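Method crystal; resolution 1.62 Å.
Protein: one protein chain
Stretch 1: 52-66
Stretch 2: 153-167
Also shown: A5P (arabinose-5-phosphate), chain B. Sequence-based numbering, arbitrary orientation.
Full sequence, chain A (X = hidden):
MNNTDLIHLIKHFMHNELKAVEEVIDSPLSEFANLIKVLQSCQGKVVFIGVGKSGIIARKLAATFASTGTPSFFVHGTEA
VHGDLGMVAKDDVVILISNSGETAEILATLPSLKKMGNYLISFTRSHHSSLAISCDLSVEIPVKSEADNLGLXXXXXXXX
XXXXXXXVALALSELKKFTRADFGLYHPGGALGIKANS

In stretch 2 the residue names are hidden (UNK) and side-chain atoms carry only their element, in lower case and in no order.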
# COMPACT_ATOMS: atom_id res chain seq x y z
N GLY A 52 2.88 -7.96 -8.80
CA GLY A 52 4.32 -7.57 -8.82
C GLY A 52 4.85 -7.16 -7.46
O GLY A 52 4.39 -7.64 -6.45
N LYS A 53 5.83 -6.25 -7.47
CA LYS A 53 6.45 -5.86 -6.18
C LYS A 53 5.46 -5.09 -5.33
O LYS A 53 5.43 -5.27 -4.11
CB LYS A 53 7.70 -5.03 -6.38
CG LYS A 53 8.72 -5.61 -7.33
CD LYS A 53 9.20 -7.01 -7.02
CE LYS A 53 10.31 -7.40 -8.04
NZ LYS A 53 9.65 -7.62 -9.38
N SER A 54 4.55 -4.33 -5.96
CA SER A 54 3.46 -3.68 -5.19
C SER A 54 2.62 -4.69 -4.46
O SER A 54 2.20 -4.43 -3.31
CB SER A 54 2.49 -2.93 -6.15
OG SER A 54 3.06 -1.77 -6.50
N GLY A 55 2.34 -5.82 -5.11
CA GLY A 55 1.52 -6.89 -4.53
C GLY A 55 2.26 -7.50 -3.32
O GLY A 55 1.61 -7.88 -2.39
N ILE A 56 3.58 -7.63 -3.41
CA ILE A 56 4.31 -8.22 -2.26
C ILE A 56 4.26 -7.23 -1.08
O ILE A 56 4.01 -7.64 0.06
CB ILE A 56 5.75 -8.60 -2.63
CG1 ILE A 56 5.72 -9.62 -3.74
CG2 ILE A 56 6.40 -9.18 -1.36
CD1 ILE A 56 7.09 -9.85 -4.39
N ILE A 57 4.43 -5.94 -1.38
CA ILE A 57 4.25 -4.93 -0.28
C ILE A 57 2.79 -4.95 0.24
O ILE A 57 2.60 -4.82 1.46
CB ILE A 57 4.65 -3.52 -0.79
CG1 ILE A 57 6.14 -3.52 -1.16
CG2 ILE A 57 4.35 -2.48 0.30
CD1 ILE A 57 7.12 -4.04 -0.12
N ALA A 58 1.81 -5.11 -0.65
CA ALA A 58 0.39 -5.22 -0.25
C ALA A 58 0.19 -6.39 0.70
O ALA A 58 -0.53 -6.28 1.71
CB ALA A 58 -0.49 -5.37 -1.50
N ARG A 59 0.86 -7.53 0.44
CA ARG A 59 0.80 -8.72 1.35
C ARG A 59 1.38 -8.31 2.73
O ARG A 59 0.80 -8.69 3.76
CB ARG A 59 1.63 -9.93 0.84
CG ARG A 59 0.99 -10.72 -0.23
CD ARG A 59 1.90 -11.91 -0.64
NE ARG A 59 2.43 -11.66 -2.00
CZ ARG A 59 2.12 -12.29 -3.15
NH1 ARG A 59 1.24 -13.29 -3.17
NH2 ARG A 59 2.72 -11.92 -4.30
N LYS A 60 2.54 -7.60 2.75
CA LYS A 60 3.12 -7.17 4.02
C LYS A 60 2.15 -6.26 4.76
O LYS A 60 1.91 -6.48 5.97
CB LYS A 60 4.43 -6.42 3.73
CG LYS A 60 5.39 -6.44 4.95
CD LYS A 60 4.96 -5.48 6.10
CE LYS A 60 6.10 -5.28 7.10
NZ LYS A 60 5.61 -4.24 8.10
N LEU A 61 1.57 -5.28 4.04
CA LEU A 61 0.70 -4.34 4.74
C LEU A 61 -0.58 -5.01 5.26
O LEU A 61 -1.03 -4.67 6.37
CB LEU A 61 0.33 -3.19 3.76
CG LEU A 61 1.56 -2.34 3.40
CD1 LEU A 61 1.05 -1.20 2.48
CD2 LEU A 61 2.18 -1.69 4.69
N ALA A 62 -1.16 -5.95 4.50
CA ALA A 62 -2.35 -6.67 5.06
C ALA A 62 -1.96 -7.37 6.35
O ALA A 62 -2.75 -7.33 7.30
CB ALA A 62 -2.85 -7.70 4.00
N ALA A 63 -0.78 -8.01 6.37
CA ALA A 63 -0.39 -8.75 7.55
C ALA A 63 -0.13 -7.77 8.72
O ALA A 63 -0.53 -8.05 9.84
CB ALA A 63 0.85 -9.60 7.23
N THR A 64 0.49 -6.63 8.42
CA THR A 64 0.80 -5.62 9.48
C THR A 64 -0.50 -4.99 10.01
O THR A 64 -0.66 -4.84 11.23
CB THR A 64 1.76 -4.60 8.88
OG1 THR A 64 3.05 -5.28 8.91
CG2 THR A 64 1.92 -3.41 9.81
N PHE A 65 -1.45 -4.69 9.11
CA PHE A 65 -2.74 -4.18 9.60
C PHE A 65 -3.35 -5.20 10.53
O PHE A 65 -3.78 -4.87 11.65
CB PHE A 65 -3.73 -3.95 8.39
CG PHE A 65 -3.66 -2.56 7.80
CD1 PHE A 65 -2.43 -1.93 7.41
CD2 PHE A 65 -4.85 -1.93 7.54
CE1 PHE A 65 -2.44 -0.61 6.91
CE2 PHE A 65 -4.85 -0.64 6.99
CZ PHE A 65 -3.66 -0.01 6.68
N ALA A 66 -3.40 -6.48 10.11
CA ALA A 66 -4.07 -7.49 10.93
C ALA A 66 -3.40 -7.68 12.29
O ALA A 66 -4.10 -7.83 13.34
CB ALA A 66 -4.06 -8.82 10.19
N UNK A 153 13.77 -0.51 -11.47
CA UNK A 153 13.49 -1.53 -10.43
C UNK A 153 12.71 -0.92 -9.24
O UNK A 153 13.19 0.05 -8.65
c UNK A 153 14.80 -2.18 -9.95
N UNK A 154 11.50 -1.49 -8.89
CA UNK A 154 10.86 -1.00 -7.65
C UNK A 154 11.76 -1.18 -6.44
O UNK A 154 12.19 -2.32 -6.07
c UNK A 154 10.56 -2.30 -9.69
c UNK A 154 9.60 -1.90 -7.53
c UNK A 154 9.25 -2.15 -8.95
N UNK A 155 12.09 -0.04 -5.83
CA UNK A 155 13.11 -0.02 -4.78
C UNK A 155 12.69 1.19 -3.99
O UNK A 155 12.04 1.04 -2.94
c UNK A 155 14.52 0.14 -5.41
o UNK A 155 14.42 1.12 -6.45
N UNK A 156 12.93 2.40 -4.52
CA UNK A 156 12.40 3.57 -3.84
C UNK A 156 10.85 3.43 -3.70
O UNK A 156 10.34 3.72 -2.63
c UNK A 156 12.70 4.84 -4.60
s UNK A 156 14.47 5.15 -4.63
N UNK A 157 10.13 3.03 -4.76
CA UNK A 157 8.66 3.08 -4.66
C UNK A 157 8.10 2.00 -3.70
O UNK A 157 7.22 2.34 -2.88
o UNK A 157 8.43 1.68 -6.54
c UNK A 157 7.99 2.92 -6.00
N UNK A 158 8.57 0.76 -3.78
CA UNK A 158 8.07 -0.30 -2.91
C UNK A 158 8.41 0.01 -1.46
O UNK A 158 7.59 -0.24 -0.56
o UNK A 158 10.06 -1.52 -3.68
c UNK A 158 8.63 -1.68 -3.40
N UNK A 159 9.59 0.56 -1.22
CA UNK A 159 9.96 0.89 0.14
C UNK A 159 9.13 2.06 0.65
O UNK A 159 8.70 1.99 1.77
c UNK A 159 11.47 1.23 0.28
o UNK A 159 12.17 -0.01 0.04
c UNK A 159 11.85 1.80 1.68
N UNK A 160 8.88 3.10 -0.18
CA UNK A 160 8.09 4.21 0.32
C UNK A 160 6.67 3.78 0.71
O UNK A 160 6.10 4.22 1.74
c UNK A 160 9.43 5.93 -0.90
c UNK A 160 8.03 5.33 -0.74
c UNK A 160 7.11 6.40 -0.27
N UNK A 161 6.02 2.98 -0.16
CA UNK A 161 4.68 2.50 0.11
C UNK A 161 4.67 1.64 1.40
O UNK A 161 3.73 1.74 2.20
c UNK A 161 3.99 2.67 -2.23
c UNK A 161 2.73 1.23 -0.72
c UNK A 161 4.12 1.70 -1.08
N UNK A 162 5.73 0.85 1.60
CA UNK A 162 5.77 0.05 2.85
C UNK A 162 5.84 0.96 4.07
O UNK A 162 5.12 0.74 5.04
c UNK A 162 6.11 -2.63 4.42
c UNK A 162 7.26 -1.68 4.12
c UNK A 162 8.55 -2.47 3.91
c UNK A 162 7.01 -0.87 2.83
N UNK A 163 6.69 1.98 4.01
CA UNK A 163 6.81 2.87 5.18
C UNK A 163 5.51 3.63 5.44
O UNK A 163 5.03 3.70 6.59
c UNK A 163 8.07 4.87 6.08
c UNK A 163 9.29 3.05 4.95
c UNK A 163 7.99 3.85 4.96
N UNK A 164 4.90 4.14 4.35
CA UNK A 164 3.62 4.84 4.49
C UNK A 164 2.54 3.91 5.09
O UNK A 164 1.84 4.25 6.06
c UNK A 164 1.69 5.71 3.13
c UNK A 164 4.04 6.56 2.69
c UNK A 164 3.17 5.37 3.10
N UNK A 165 2.41 2.71 4.51
CA UNK A 165 1.38 1.75 4.98
C UNK A 165 1.62 1.31 6.42
O UNK A 165 0.66 1.15 7.18
N UNK A 166 2.87 1.08 6.79
CA UNK A 166 3.20 0.70 8.17
C UNK A 166 2.74 1.84 9.13
O UNK A 166 2.14 1.53 10.19
o UNK A 166 6.57 -0.87 8.10
o UNK A 166 4.54 -1.70 7.60
c UNK A 166 4.68 0.54 8.41
c UNK A 166 5.27 -0.80 7.98
N UNK A 167 3.01 3.08 8.72
CA UNK A 167 2.66 4.22 9.60
C UNK A 167 1.14 4.34 9.73
O UNK A 167 0.65 4.61 10.82
c UNK A 167 3.24 5.52 9.03
C1 A5P B . 7.62 -4.70 -11.77
O1 A5P B . 8.48 -4.02 -11.38
C2 A5P B . 6.64 -5.14 -10.78
O2 A5P B . 7.17 -5.86 -9.71
C3 A5P B . 5.95 -3.89 -10.44
O3 A5P B . 5.72 -3.71 -9.04
C4 A5P B . 4.74 -4.27 -11.26
O4 A5P B . 5.02 -4.10 -12.64
C5 A5P B . 3.52 -3.49 -10.88
O5 A5P B . 3.74 -2.16 -11.18
P A5P B . 2.77 -1.14 -10.43
O1P A5P B . 3.25 -0.95 -8.98
O2P A5P B . 2.97 0.20 -11.31
O3P A5P B . 1.45 -1.73 -10.41

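Position 153 has one side-chain carbon and touches nothing on stretch 1. A lone CB means alanine, Ala153.

Position 154 has three carbons that close a ring onto the backbone N. Its CB lies 3.8 Å from Lys53 CG. The ring identifies Pro154. Its CG is also 3.2 Å from O1 of the arabinose-5-phosphate.

Position 155 carries one carbon and then one oxygen, out of reach of stretch 1. It is Ser155. It sits right before the helix, but its OG donates to Ala153 O at 2.7 Å and makes no capping bond.

Position 156 opens the helix with one carbon and one sulfur. The sulfur at the second atom gives Cys156, which is buried and far from stretch 1.

Position 157 has one carbon and one oxygen. It is Ser157, also buried and without a contact here; its hydroxyl is bonded elsewhere in the structure.

Position 158 again has one carbon and one oxygen, but it points toward stretch 1. Its CB is 3.8 Å from Ile57 CG1, and its backbone O is 3.6 Å from the same Ile57 CG1. This is Ser158.

Position 159 has one carbon carrying an oxygen and a carbon. It is Thr159, pointing away from stretch 1.

Position 160 has one carbon carrying two more. It is Val160, buried and out of reach.

Position 161 has the same three-carbon fork, now directed toward stretch 1. One branch carbon is 4.2 Å from Ile57 CG2 and 4.4 Å from Leu61 CD1. This is Val161.

Position 162 has four carbons, forked at the second. Its CB is 4.0 Å from Ile57 CG2. One terminal carbon lies 3.5 Å from Lys60 CD and 4.0 Å from Leu61 CD2. The late fork gives Leu162.

Position 163 has three carbons, forked at the first, and points away. It is Val163.

Position 164 repeats that fork, set sideways and without contact. It is Val164.

Position 165 has no side-chain atoms, so it is Gly165. An ideal CB here would fall 2.4 Å from Leu61 CD1, a clash. Instead, Leu61 CD2 comes to 3.5 Å from Gly165 C. Gly165 O meets the edge of the Phe65 ring, 3.6 Å from CE1.

Position 166 has two carbons, the second carrying two oxygens. One oxygen is 2.8 Å from Lys60 NZ. The short acid is Asp166.

Position 167 has one carbon and no contact. It is Ala167.

The two helices run nearly parallel, 15° apart, with axes 9.6 Å apart at closest approach. Leu61 is the knob in a hole made by Val161, Leu162, Gly165 and Asp166. The bare backbone at Gly165 leaves room for it. Ile57 extends this apolar packing toward Ser158. Lys60 NZ forms a hydrogen-bonded salt bridge with Asp166 OD1 at 2.8 Å. The same NZ donates to Thr64 OG1 at 2.9 Å, which helps hold the lysine end in place.

Stretch 2, residues 153-167: APSCSSTVVLVVGDA
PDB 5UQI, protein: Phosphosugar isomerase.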